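Local coordinates for protein K7 (Vaccinia virus WR, PDB 3JRV) that helps the virus evade innate immunity by binding the host RNA helicase DDX3 and blocking IRF3 activation, and by targeting TRAF6 and IRAK2 to prevent NF-kappa-B activation, at residues 29-37 against 50-61. Sequence-based numbering, arbitrary orientation. Where two conformers were deposited one is given.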
loop_
_atom_site.group_PDB
_atom_site.type_symbol
_atom_site.label_atom_id
_atom_site.label_comp_id
_atom_site.label_asym_id
_atom_site.label_seq_id
_atom_site.Cartn_x
_atom_site.Cartn_y
_atom_site.Cartn_z
ATOM N N LEU A 29 8.982 1.417 2.305
ATOM C CA LEU A 29 7.933 1.137 3.269
ATOM C C LEU A 29 6.595 0.887 2.527
ATOM O O LEU A 29 5.856 -0.055 2.824
ATOM C CB LEU A 29 7.758 2.385 4.171
ATOM C CG LEU A 29 6.490 2.363 5.022
ATOM C CD1 LEU A 29 6.399 1.194 6.007
ATOM C CD2 LEU A 29 6.264 3.744 5.776
ATOM N N ILE A 30 6.227 1.751 1.587
ATOM C CA ILE A 30 4.918 1.572 0.958
ATOM C C ILE A 30 4.930 0.306 0.103
ATOM O O ILE A 30 3.948 -0.455 0.126
ATOM C CB ILE A 30 4.604 2.802 0.084
ATOM C CG1 ILE A 30 4.423 4.032 1.006
ATOM C CG2 ILE A 30 3.359 2.537 -0.785
ATOM C CD1 ILE A 30 3.280 3.888 2.011
ATOM N N ASP A 31 6.033 0.039 -0.597
ATOM C CA ASP A 31 6.132 -1.176 -1.412
ATOM C C ASP A 31 5.921 -2.391 -0.497
ATOM O O ASP A 31 5.100 -3.272 -0.786
ATOM C CB ASP A 31 7.545 -1.243 -2.001
ATOM C CG ASP A 31 7.743 -2.386 -2.964
ATOM O OD1 ASP A 31 6.732 -3.043 -3.336
ATOM O OD2 ASP A 31 8.925 -2.615 -3.378
ATOM N N GLU A 32 6.670 -2.451 0.609
ATOM C CA GLU A 32 6.569 -3.612 1.502
ATOM C C GLU A 32 5.162 -3.762 2.077
ATOM O O GLU A 32 4.665 -4.888 2.244
ATOM C CB GLU A 32 7.631 -3.510 2.620
ATOM C CG GLU A 32 7.556 -4.493 3.691
ATOM C CD GLU A 32 8.596 -4.165 4.740
ATOM O OE1 GLU A 32 9.823 -4.225 4.410
ATOM O OE2 GLU A 32 8.145 -3.781 5.846
ATOM N N TYR A 33 4.596 -2.649 2.554
ATOM C CA TYR A 33 3.316 -2.646 3.218
ATOM C C TYR A 33 2.245 -3.183 2.231
ATOM O O TYR A 33 1.356 -3.974 2.640
ATOM C CB TYR A 33 3.002 -1.214 3.686
ATOM C CG TYR A 33 1.550 -1.051 4.063
ATOM C CD1 TYR A 33 1.032 -1.650 5.207
ATOM C CD2 TYR A 33 0.679 -0.363 3.210
ATOM C CE1 TYR A 33 -0.371 -1.590 5.519
ATOM C CE2 TYR A 33 -0.660 -0.236 3.498
ATOM C CZ TYR A 33 -1.214 -0.893 4.624
ATOM O OH TYR A 33 -2.557 -0.795 4.942
ATOM N N ILE A 34 2.258 -2.708 0.979
ATOM C CA ILE A 34 1.256 -3.185 0.020
ATOM C C ILE A 34 1.421 -4.703 -0.202
ATOM O O ILE A 34 0.420 -5.463 -0.258
ATOM C CB ILE A 34 1.372 -2.399 -1.320
ATOM C CG1 ILE A 34 0.979 -0.917 -1.082
ATOM C CG2 ILE A 34 0.540 -3.106 -2.423
ATOM C CD1 ILE A 34 -0.425 -0.718 -0.480
ATOM N N THR A 35 2.664 -5.170 -0.246
ATOM C CA THR A 35 2.867 -6.637 -0.300
ATOM C C THR A 35 2.351 -7.348 0.963
ATOM O O THR A 35 1.648 -8.363 0.908
ATOM C CB THR A 35 4.341 -6.953 -0.467
ATOM O OG1 THR A 35 4.764 -6.472 -1.744
ATOM C CG2 THR A 35 4.582 -8.476 -0.308
ATOM N N TRP A 36 2.618 -6.770 2.128
ATOM C CA TRP A 36 2.199 -7.369 3.379
ATOM C C TRP A 36 0.664 -7.559 3.437
ATOM O O TRP A 36 0.187 -8.561 3.971
ATOM C CB TRP A 36 2.708 -6.493 4.540
ATOM C CG TRP A 36 2.345 -7.048 5.901
ATOM C CD1 TRP A 36 3.054 -8.003 6.629
ATOM C CD2 TRP A 36 1.282 -6.614 6.755
ATOM N NE1 TRP A 36 2.457 -8.205 7.854
ATOM C CE2 TRP A 36 1.375 -7.359 7.965
ATOM C CE3 TRP A 36 0.273 -5.630 6.632
ATOM C CZ2 TRP A 36 0.486 -7.163 9.038
ATOM C CZ3 TRP A 36 -0.625 -5.442 7.699
ATOM C CH2 TRP A 36 -0.506 -6.203 8.892
ATOM N N ARG A 37 -0.125 -6.600 2.932
ATOM C CA ARG A 37 -1.596 -6.745 3.015
ATOM C C ARG A 37 -2.064 -7.977 2.198
ATOM O O ARG A 37 -3.132 -8.503 2.468
ATOM C CB ARG A 37 -2.297 -5.473 2.476
ATOM C CG ARG A 37 -2.062 -4.262 3.458
ATOM C CD ARG A 37 -2.739 -4.487 4.833
ATOM N NE ARG A 37 -4.194 -4.679 4.714
ATOM C CZ ARG A 37 -5.110 -3.700 4.683
ATOM N NH1 ARG A 37 -4.752 -2.414 4.682
ATOM N NH2 ARG A 37 -6.407 -4.006 4.546
ATOM N N CYS A 50 1.675 -6.154 14.225
ATOM C CA CYS A 50 2.392 -5.121 13.497
ATOM C C CYS A 50 2.439 -3.877 14.374
ATOM O O CYS A 50 1.754 -3.796 15.404
ATOM C CB CYS A 50 1.727 -4.817 12.139
ATOM S SG CYS A 50 0.108 -4.123 12.244
ATOM N N GLY A 51 3.314 -2.946 14.003
ATOM C CA GLY A 51 3.519 -1.796 14.869
ATOM C C GLY A 51 2.642 -0.605 14.504
ATOM O O GLY A 51 1.782 -0.688 13.607
ATOM N N ARG A 52 2.898 0.519 15.174
ATOM C CA ARG A 52 2.093 1.732 14.969
ATOM C C ARG A 52 2.214 2.280 13.557
ATOM O O ARG A 52 1.281 2.922 13.085
ATOM C CB ARG A 52 2.398 2.824 16.030
ATOM C CG ARG A 52 1.998 2.411 17.462
ATOM C CD ARG A 52 2.264 3.522 18.504
ATOM N NE ARG A 52 1.278 4.590 18.313
ATOM C CZ ARG A 52 1.518 5.903 18.384
ATOM N NH1 ARG A 52 2.728 6.363 18.658
ATOM N NH2 ARG A 52 0.537 6.772 18.168
ATOM N N LEU A 53 3.367 2.082 12.896
ATOM C CA LEU A 53 3.572 2.600 11.542
ATOM C C LEU A 53 2.622 1.909 10.547
ATOM O O LEU A 53 1.857 2.561 9.820
ATOM C CB LEU A 53 5.033 2.436 11.134
ATOM C CG LEU A 53 5.426 2.847 9.713
ATOM C CD1 LEU A 53 5.053 4.319 9.465
ATOM C CD2 LEU A 53 6.914 2.553 9.502
ATOM N N TYR A 54 2.652 0.581 10.529
ATOM C CA TYR A 54 1.685 -0.175 9.700
ATOM C C TYR A 54 0.253 0.148 10.073
ATOM O O TYR A 54 -0.582 0.305 9.185
ATOM C CB TYR A 54 1.924 -1.681 9.838
ATOM C CG TYR A 54 2.861 -2.257 8.813
ATOM C CD1 TYR A 54 3.961 -1.559 8.335
ATOM C CD2 TYR A 54 2.721 -3.599 8.428
ATOM C CE1 TYR A 54 4.898 -2.157 7.465
ATOM C CE2 TYR A 54 3.597 -4.171 7.527
ATOM C CZ TYR A 54 4.660 -3.461 7.020
ATOM O OH TYR A 54 5.524 -4.142 6.204
ATOM N N LYS A 55 -0.060 0.248 11.360
ATOM C CA LYS A 55 -1.444 0.594 11.781
ATOM C C LYS A 55 -1.845 1.951 11.182
ATOM O O LYS A 55 -2.983 2.114 10.738
ATOM C CB LYS A 55 -1.574 0.567 13.312
ATOM C CG LYS A 55 -1.637 -0.884 13.822
ATOM C CD LYS A 55 -1.740 -0.939 15.326
ATOM C CE LYS A 55 -1.714 -2.380 15.797
ATOM N NZ LYS A 55 -1.242 -2.383 17.199
ATOM N N GLU A 56 -0.922 2.932 11.172
ATOM C CA GLU A 56 -1.254 4.217 10.555
ATOM C C GLU A 56 -1.559 4.069 9.075
ATOM O O GLU A 56 -2.522 4.678 8.573
ATOM C CB GLU A 56 -0.115 5.234 10.705
ATOM C CG GLU A 56 -0.136 6.099 11.941
ATOM C CD GLU A 56 -1.497 6.633 12.392
ATOM O OE1 GLU A 56 -2.252 7.396 11.712
ATOM O OE2 GLU A 56 -1.729 6.402 13.573
ATOM N N LEU A 57 -0.753 3.272 8.365
ATOM C CA LEU A 57 -1.005 3.033 6.927
ATOM C C LEU A 57 -2.344 2.335 6.741
ATOM O O LEU A 57 -3.061 2.652 5.764
ATOM C CB LEU A 57 0.129 2.216 6.263
ATOM C CG LEU A 57 1.498 2.940 6.360
ATOM C CD1 LEU A 57 2.560 1.988 5.743
ATOM C CD2 LEU A 57 1.432 4.219 5.571
HETATM N N MSE A 58 -2.703 1.428 7.658
HETATM C CA MSE A 58 -3.971 0.699 7.498
HETATM C C MSE A 58 -5.176 1.636 7.578
HETATM O O MSE A 58 -6.240 1.337 7.008
HETATM C CB MSE A 58 -4.071 -0.402 8.570
HETATM C CG MSE A 58 -3.040 -1.438 8.242
HETATM SE SE MSE A 58 -2.809 -2.754 9.658
HETATM C CE MSE A 58 -4.301 -3.700 9.065
ATOM N N LYS A 59 -5.036 2.739 8.329
ATOM C CA LYS A 59 -6.113 3.747 8.365
ATOM C C LYS A 59 -6.421 4.386 7.003
ATOM O O LYS A 59 -7.505 4.968 6.822
ATOM C CB LYS A 59 -5.797 4.856 9.378
ATOM C CG LYS A 59 -5.821 4.300 10.799
ATOM C CD LYS A 59 -5.421 5.344 11.829
ATOM C CE LYS A 59 -5.030 4.724 13.153
ATOM N NZ LYS A 59 -4.755 5.854 14.093
ATOM N N PHE A 60 -5.516 4.243 6.051
ATOM C CA PHE A 60 -5.751 4.797 4.702
ATOM C C PHE A 60 -6.844 3.971 3.989
ATOM O O PHE A 60 -7.420 4.453 3.009
ATOM C CB PHE A 60 -4.495 4.827 3.844
ATOM C CG PHE A 60 -3.424 5.783 4.344
ATOM C CD1 PHE A 60 -3.693 6.700 5.374
ATOM C CD2 PHE A 60 -2.161 5.720 3.779
ATOM C CE1 PHE A 60 -2.703 7.612 5.821
ATOM C CE2 PHE A 60 -1.134 6.562 4.218
ATOM C CZ PHE A 60 -1.423 7.540 5.235
ATOM N N ASP A 61 -7.172 2.790 4.511
ATOM C CA ASP A 61 -8.348 2.066 3.995
ATOM C C ASP A 61 -9.604 2.972 4.119
ATOM O O ASP A 61 -10.412 3.042 3.178
ATOM C CB ASP A 61 -8.593 0.750 4.751
ATOM C CG ASP A 61 -7.523 -0.340 4.472
ATOM O OD1 ASP A 61 -6.488 -0.094 3.808
ATOM O OD2 ASP A 61 -7.785 -1.488 4.909
HETATM O O HOH W 1 -4.058 1.037 3.705
#
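Tyr54 fits as a knob into a hole made by Leu29, Glu32, Tyr33 and Trp36. Its ring is gripped in two edge-to-face pairs. Tyr33 turns an edge to the Tyr54 face, with ring planes 77° apart. Tyr54 in turn sets its own edge on the Trp36 face, where CE2 of Tyr54 lies 3.5 Å from Trp36 CD2. At the far end of the ring, Tyr54 OH donates to the anti lone pair of Glu32 OE2, 2.7 Å away. That carboxylate also accepts from the backbone N of Tyr13 and Phe14, which probably fixes its position. Leu57 CB sits over the centre of the Tyr33 ring, 3.7 Å from the centroid. Leu29 meets Leu53 and Leu57 tip to tip, and Leu29 CD1 is 3.8 Å from Leu53 CD2. Leu29, Tyr33, Trp36, Tyr54 and Leu57 are all buried, and this side is tightly packed. The polar side is looser: Met58 and Asp61 are partly exposed, though Arg37 itself is buried. The Arg37 chain folds back at chi2 (-66°) and chi3, which brings its end to Asp61 and Tyr33. Arg37 NH1 meets Asp61 OD1 at 3.0 Å and Arg37 NH2 meets Asp61 OD2 at 2.9 Å. Arg37 NH1 also donates to Tyr33 OH, 2.7 Å away and in the guanidinium plane. One water links Tyr33 OH, Leu57 O and Asp61 OD1. Glu110 of helix 95-114 gives Arg37 a second salt bridge. The axes of segments 29-37 and 52-58 cross at -75°, and their aromatic cluster belongs to the buried helical core of a poxvirus Bcl-2-like fold.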